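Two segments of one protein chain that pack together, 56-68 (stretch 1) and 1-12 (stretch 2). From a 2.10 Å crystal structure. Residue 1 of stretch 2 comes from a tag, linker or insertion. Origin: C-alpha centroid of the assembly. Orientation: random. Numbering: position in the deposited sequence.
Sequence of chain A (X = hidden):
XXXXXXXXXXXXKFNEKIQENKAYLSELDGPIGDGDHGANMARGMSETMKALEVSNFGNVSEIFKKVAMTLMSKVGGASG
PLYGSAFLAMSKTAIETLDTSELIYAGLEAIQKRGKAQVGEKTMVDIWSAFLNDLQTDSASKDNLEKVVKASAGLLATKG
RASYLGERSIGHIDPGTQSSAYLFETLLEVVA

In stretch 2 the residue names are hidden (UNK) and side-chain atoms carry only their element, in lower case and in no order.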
# COMPACT_ATOMS: atom_id res chain seq x y z
N ASN A 56 -34.78 -27.18 4.37
CA ASN A 56 -35.56 -27.93 5.35
C ASN A 56 -34.61 -28.56 6.36
O ASN A 56 -33.82 -29.44 6.01
CB ASN A 56 -36.40 -29.01 4.65
CG ASN A 56 -37.49 -29.56 5.55
OD1 ASN A 56 -38.59 -29.00 5.63
ND2 ASN A 56 -37.20 -30.68 6.23
N PHE A 57 -34.69 -28.10 7.60
CA PHE A 57 -33.67 -28.41 8.61
C PHE A 57 -33.99 -29.61 9.49
O PHE A 57 -35.10 -29.74 10.01
CB PHE A 57 -33.38 -27.19 9.49
CG PHE A 57 -32.80 -26.03 8.75
CD1 PHE A 57 -31.52 -26.11 8.20
CD2 PHE A 57 -33.52 -24.85 8.61
CE1 PHE A 57 -30.97 -25.03 7.51
CE2 PHE A 57 -32.99 -23.77 7.93
CZ PHE A 57 -31.71 -23.85 7.38
N GLY A 58 -33.00 -30.48 9.65
CA GLY A 58 -33.11 -31.63 10.53
C GLY A 58 -32.84 -31.26 11.97
O GLY A 58 -33.37 -31.89 12.89
N ASN A 59 -32.02 -30.23 12.18
CA ASN A 59 -31.70 -29.77 13.52
C ASN A 59 -31.22 -28.31 13.58
O ASN A 59 -31.10 -27.65 12.54
CB ASN A 59 -30.70 -30.73 14.20
CG ASN A 59 -29.38 -30.81 13.46
OD1 ASN A 59 -28.76 -29.79 13.17
ND2 ASN A 59 -28.92 -32.03 13.17
N VAL A 60 -30.96 -27.83 14.79
CA VAL A 60 -30.53 -26.46 15.04
C VAL A 60 -29.11 -26.23 14.52
O VAL A 60 -28.84 -25.19 13.93
CB VAL A 60 -30.68 -26.08 16.56
CG1 VAL A 60 -30.16 -24.68 16.85
CG2 VAL A 60 -32.11 -26.19 16.98
N SER A 61 -28.21 -27.19 14.74
CA SER A 61 -26.85 -27.12 14.17
C SER A 61 -26.88 -26.77 12.67
O SER A 61 -26.14 -25.88 12.25
CB SER A 61 -26.08 -28.43 14.40
OG SER A 61 -24.80 -28.38 13.81
N GLU A 62 -27.72 -27.46 11.90
CA GLU A 62 -27.90 -27.13 10.47
C GLU A 62 -28.30 -25.68 10.21
O GLU A 62 -27.81 -25.07 9.26
CB GLU A 62 -28.93 -28.06 9.81
CG GLU A 62 -28.55 -29.52 9.87
CD GLU A 62 -29.44 -30.42 9.05
OE1 GLU A 62 -30.36 -29.92 8.36
OE2 GLU A 62 -29.22 -31.64 9.09
N ILE A 63 -29.20 -25.14 11.03
CA ILE A 63 -29.60 -23.74 10.88
C ILE A 63 -28.40 -22.80 11.04
O ILE A 63 -28.15 -21.96 10.17
CB ILE A 63 -30.70 -23.31 11.87
CG1 ILE A 63 -31.86 -24.32 11.83
CG2 ILE A 63 -31.16 -21.87 11.57
CD1 ILE A 63 -32.93 -24.11 12.89
N PHE A 64 -27.68 -22.96 12.15
CA PHE A 64 -26.50 -22.14 12.44
C PHE A 64 -25.45 -22.24 11.32
O PHE A 64 -24.84 -21.24 10.95
CB PHE A 64 -25.90 -22.52 13.80
CG PHE A 64 -26.79 -22.17 15.00
CD1 PHE A 64 -27.76 -21.17 14.92
CD2 PHE A 64 -26.61 -22.82 16.21
CE1 PHE A 64 -28.55 -20.85 16.02
CE2 PHE A 64 -27.39 -22.50 17.31
CZ PHE A 64 -28.36 -21.51 17.22
N LYS A 65 -25.23 -23.45 10.80
CA LYS A 65 -24.29 -23.65 9.69
C LYS A 65 -24.69 -22.85 8.46
O LYS A 65 -23.84 -22.26 7.79
CB LYS A 65 -24.13 -25.14 9.35
CG LYS A 65 -23.09 -25.40 8.25
CD LYS A 65 -22.51 -26.83 8.27
CE LYS A 65 -21.50 -27.04 7.12
NZ LYS A 65 -20.45 -25.96 7.06
N LYS A 66 -26.00 -22.83 8.17
CA LYS A 66 -26.56 -22.09 7.04
C LYS A 66 -26.42 -20.57 7.24
O LYS A 66 -26.15 -19.82 6.29
CB LYS A 66 -28.03 -22.47 6.83
CG LYS A 66 -28.73 -21.80 5.63
CD LYS A 66 -28.00 -22.04 4.31
CE LYS A 66 -28.38 -23.39 3.67
NZ LYS A 66 -27.43 -23.69 2.54
N VAL A 67 -26.60 -20.14 8.49
CA VAL A 67 -26.42 -18.73 8.85
C VAL A 67 -24.95 -18.36 8.64
O VAL A 67 -24.65 -17.37 7.97
CB VAL A 67 -26.87 -18.45 10.31
CG1 VAL A 67 -26.52 -17.00 10.74
CG2 VAL A 67 -28.35 -18.70 10.46
N ALA A 68 -24.05 -19.16 9.18
CA ALA A 68 -22.62 -18.90 9.06
C ALA A 68 -22.16 -18.72 7.60
O ALA A 68 -21.50 -17.74 7.27
CB ALA A 68 -21.84 -20.00 9.74
N UNK A 1 -34.44 -23.63 26.21
CA UNK A 1 -33.42 -23.88 25.13
C UNK A 1 -34.10 -23.69 23.77
O UNK A 1 -35.33 -23.81 23.67
c UNK A 1 -32.79 -25.29 25.22
c UNK A 1 -32.15 -25.79 26.54
c UNK A 1 -33.26 -26.29 27.50
c UNK A 1 -31.07 -26.89 26.35
N UNK A 2 -33.31 -23.36 22.76
CA UNK A 2 -33.79 -23.18 21.41
C UNK A 2 -34.19 -24.50 20.77
O UNK A 2 -33.69 -25.56 21.13
c UNK A 2 -32.70 -22.55 20.56
c UNK A 2 -31.03 -20.78 20.10
c UNK A 2 -33.46 -20.19 20.19
c UNK A 2 -32.36 -21.07 20.76
N UNK A 3 -35.11 -24.39 19.80
CA UNK A 3 -35.53 -25.50 18.97
C UNK A 3 -35.45 -25.01 17.53
O UNK A 3 -35.17 -23.83 17.30
c UNK A 3 -37.13 -26.37 20.74
o UNK A 3 -37.85 -24.77 19.09
c UNK A 3 -36.99 -25.90 19.29
N UNK A 4 -35.66 -25.90 16.57
CA UNK A 4 -35.76 -25.53 15.14
C UNK A 4 -36.70 -24.34 14.92
O UNK A 4 -36.32 -23.35 14.28
c UNK A 4 -35.47 -29.08 13.52
c UNK A 4 -35.04 -27.71 14.05
c UNK A 4 -36.20 -26.75 14.26
c UNK A 4 -36.77 -26.29 12.88
N UNK A 5 -37.91 -24.43 15.48
CA UNK A 5 -38.93 -23.41 15.28
C UNK A 5 -38.59 -22.07 15.96
O UNK A 5 -38.78 -21.00 15.37
c UNK A 5 -40.30 -23.92 15.75
c UNK A 5 -40.92 -24.99 14.81
o UNK A 5 -40.46 -25.19 13.65
o UNK A 5 -41.90 -25.63 15.23
N UNK A 6 -38.12 -22.12 17.21
CA UNK A 6 -37.80 -20.88 17.92
C UNK A 6 -36.49 -20.26 17.45
O UNK A 6 -36.33 -19.05 17.53
c UNK A 6 -39.15 -21.44 19.98
c UNK A 6 -37.78 -21.04 19.47
o UNK A 6 -36.80 -22.01 19.86
N UNK A 7 -35.57 -21.09 16.96
CA UNK A 7 -34.36 -20.58 16.31
C UNK A 7 -34.72 -19.80 15.06
O UNK A 7 -34.25 -18.68 14.86
c UNK A 7 -32.06 -21.09 15.39
o UNK A 7 -32.95 -22.34 17.22
c UNK A 7 -33.32 -21.69 16.01
N UNK A 8 -35.58 -20.38 14.22
CA UNK A 8 -36.05 -19.68 13.03
C UNK A 8 -36.84 -18.42 13.40
O UNK A 8 -36.71 -17.37 12.74
c UNK A 8 -36.43 -22.72 10.63
c UNK A 8 -35.81 -21.51 11.33
c UNK A 8 -36.81 -20.61 12.06
c UNK A 8 -37.62 -19.79 11.06
N UNK A 9 -37.66 -18.52 14.44
CA UNK A 9 -38.36 -17.36 14.98
C UNK A 9 -37.36 -16.27 15.40
O UNK A 9 -37.54 -15.10 15.07
c UNK A 9 -40.77 -16.95 18.07
o UNK A 9 -40.55 -18.07 18.61
c UNK A 9 -39.23 -17.76 16.18
o UNK A 9 -41.55 -16.10 18.57
c UNK A 9 -40.06 -16.60 16.77
N UNK A 10 -36.30 -16.68 16.11
CA UNK A 10 -35.32 -15.75 16.70
C UNK A 10 -34.62 -14.97 15.60
O UNK A 10 -34.57 -13.73 15.62
c UNK A 10 -29.87 -17.91 18.09
c UNK A 10 -30.81 -15.32 18.31
c UNK A 10 -33.03 -15.77 17.94
c UNK A 10 -32.85 -14.43 18.15
c UNK A 10 -29.44 -15.55 18.47
n UNK A 10 -31.52 -14.15 18.37
c UNK A 10 -31.73 -16.37 18.05
c UNK A 10 -28.99 -16.85 18.36
c UNK A 10 -31.24 -17.68 17.94
c UNK A 10 -34.35 -16.49 17.65
N UNK A 11 -34.11 -15.70 14.61
CA UNK A 11 -33.39 -15.10 13.50
C UNK A 11 -34.28 -14.18 12.65
O UNK A 11 -33.79 -13.18 12.12
c UNK A 11 -30.30 -15.96 13.38
c UNK A 11 -31.53 -16.87 13.35
c UNK A 11 -32.71 -16.18 12.65
c UNK A 11 -31.20 -18.22 12.72
N UNK A 12 -35.56 -14.50 12.55
CA UNK A 12 -36.53 -13.66 11.85
C UNK A 12 -36.70 -12.33 12.55
O UNK A 12 -36.68 -11.28 11.91

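Position 1 carries four carbons, forked at the second, and stays beyond reach of stretch 1: leucine, L1, contributed by an insertion rather than the natural sequence. Position 2 has the same four carbons with the same fork, its CB pointing toward stretch 1, and one branch carbon lies 4.0 Å from F64 CZ, near the plane of that ring at its edge. This is L2.

Position 3 bears one carbon carrying an oxygen and a carbon; its CB points away, yet its backbone is used, its C atom lying 3.6 Å from V60 CG2. It is threonine, and T3 occupies the N-cap position.

Position 4 has four carbons forked at the first, one arm two carbons long. The end of that long arm lies 3.6 Å from both F57 O and G58 O and 3.8 Å from N59 CA, covering the turn that leads into the opposing helix. This is isoleucine, I4, and its 80 Å² of covered area is the largest in the contact.

Position 5 shows two carbons, the second bearing two oxygens, and makes no contact, which makes it aspartate, D5. Position 6 has one carbon with an oxygen and a carbon, again threonine; T6 turns its hydroxyl to its own helix start, where T3 N donates to T6 OG1 at 2.9 Å.

Position 7 repeats that pattern but faces stretch 1, its terminal carbon 3.6 Å from F64 CE1. It is T7, and T7 OG1 donates to T3 O at 2.7 Å, so the buried hydroxyl is satisfied within its own stretch, by the backbone of the N-cap residue.

Position 8 has four carbons forked at the first with one two-carbon arm, whose end meets the edge of F57 at CD2, 4.1 Å away: isoleucine, I8. Position 9, three carbons, the third bearing two oxygens, touches nothing here and is glutamate, E9.

Position 10 holds one carbon, then fused five- and six-membered rings of eight carbons and one nitrogen; a ring carbon approaches F64 CE1 at 3.8 Å. Hence tryptophan, W10. Position 11 has four carbons forked at the second, one branch end 3.7 Å from V67 CG2 and 3.8 Å from I63 CG2: leucine, L11. Position 12 has no side-chain atoms: G12.

The rule is apolar packing between two helices running 26° apart, their axes 9.9 Å at closest approach. I63 is the knob, seated among I4, T7, I8 and L11. No hydrogen bond crosses; T3, T6 and T7 bond among themselves at one helix start, G58, N59 and E62 at the other, where N59 OD1 caps its helix by accepting from E62 N at 2.9 Å.

Stretch 2, residues 1-12: LLTIDTTIEWLG
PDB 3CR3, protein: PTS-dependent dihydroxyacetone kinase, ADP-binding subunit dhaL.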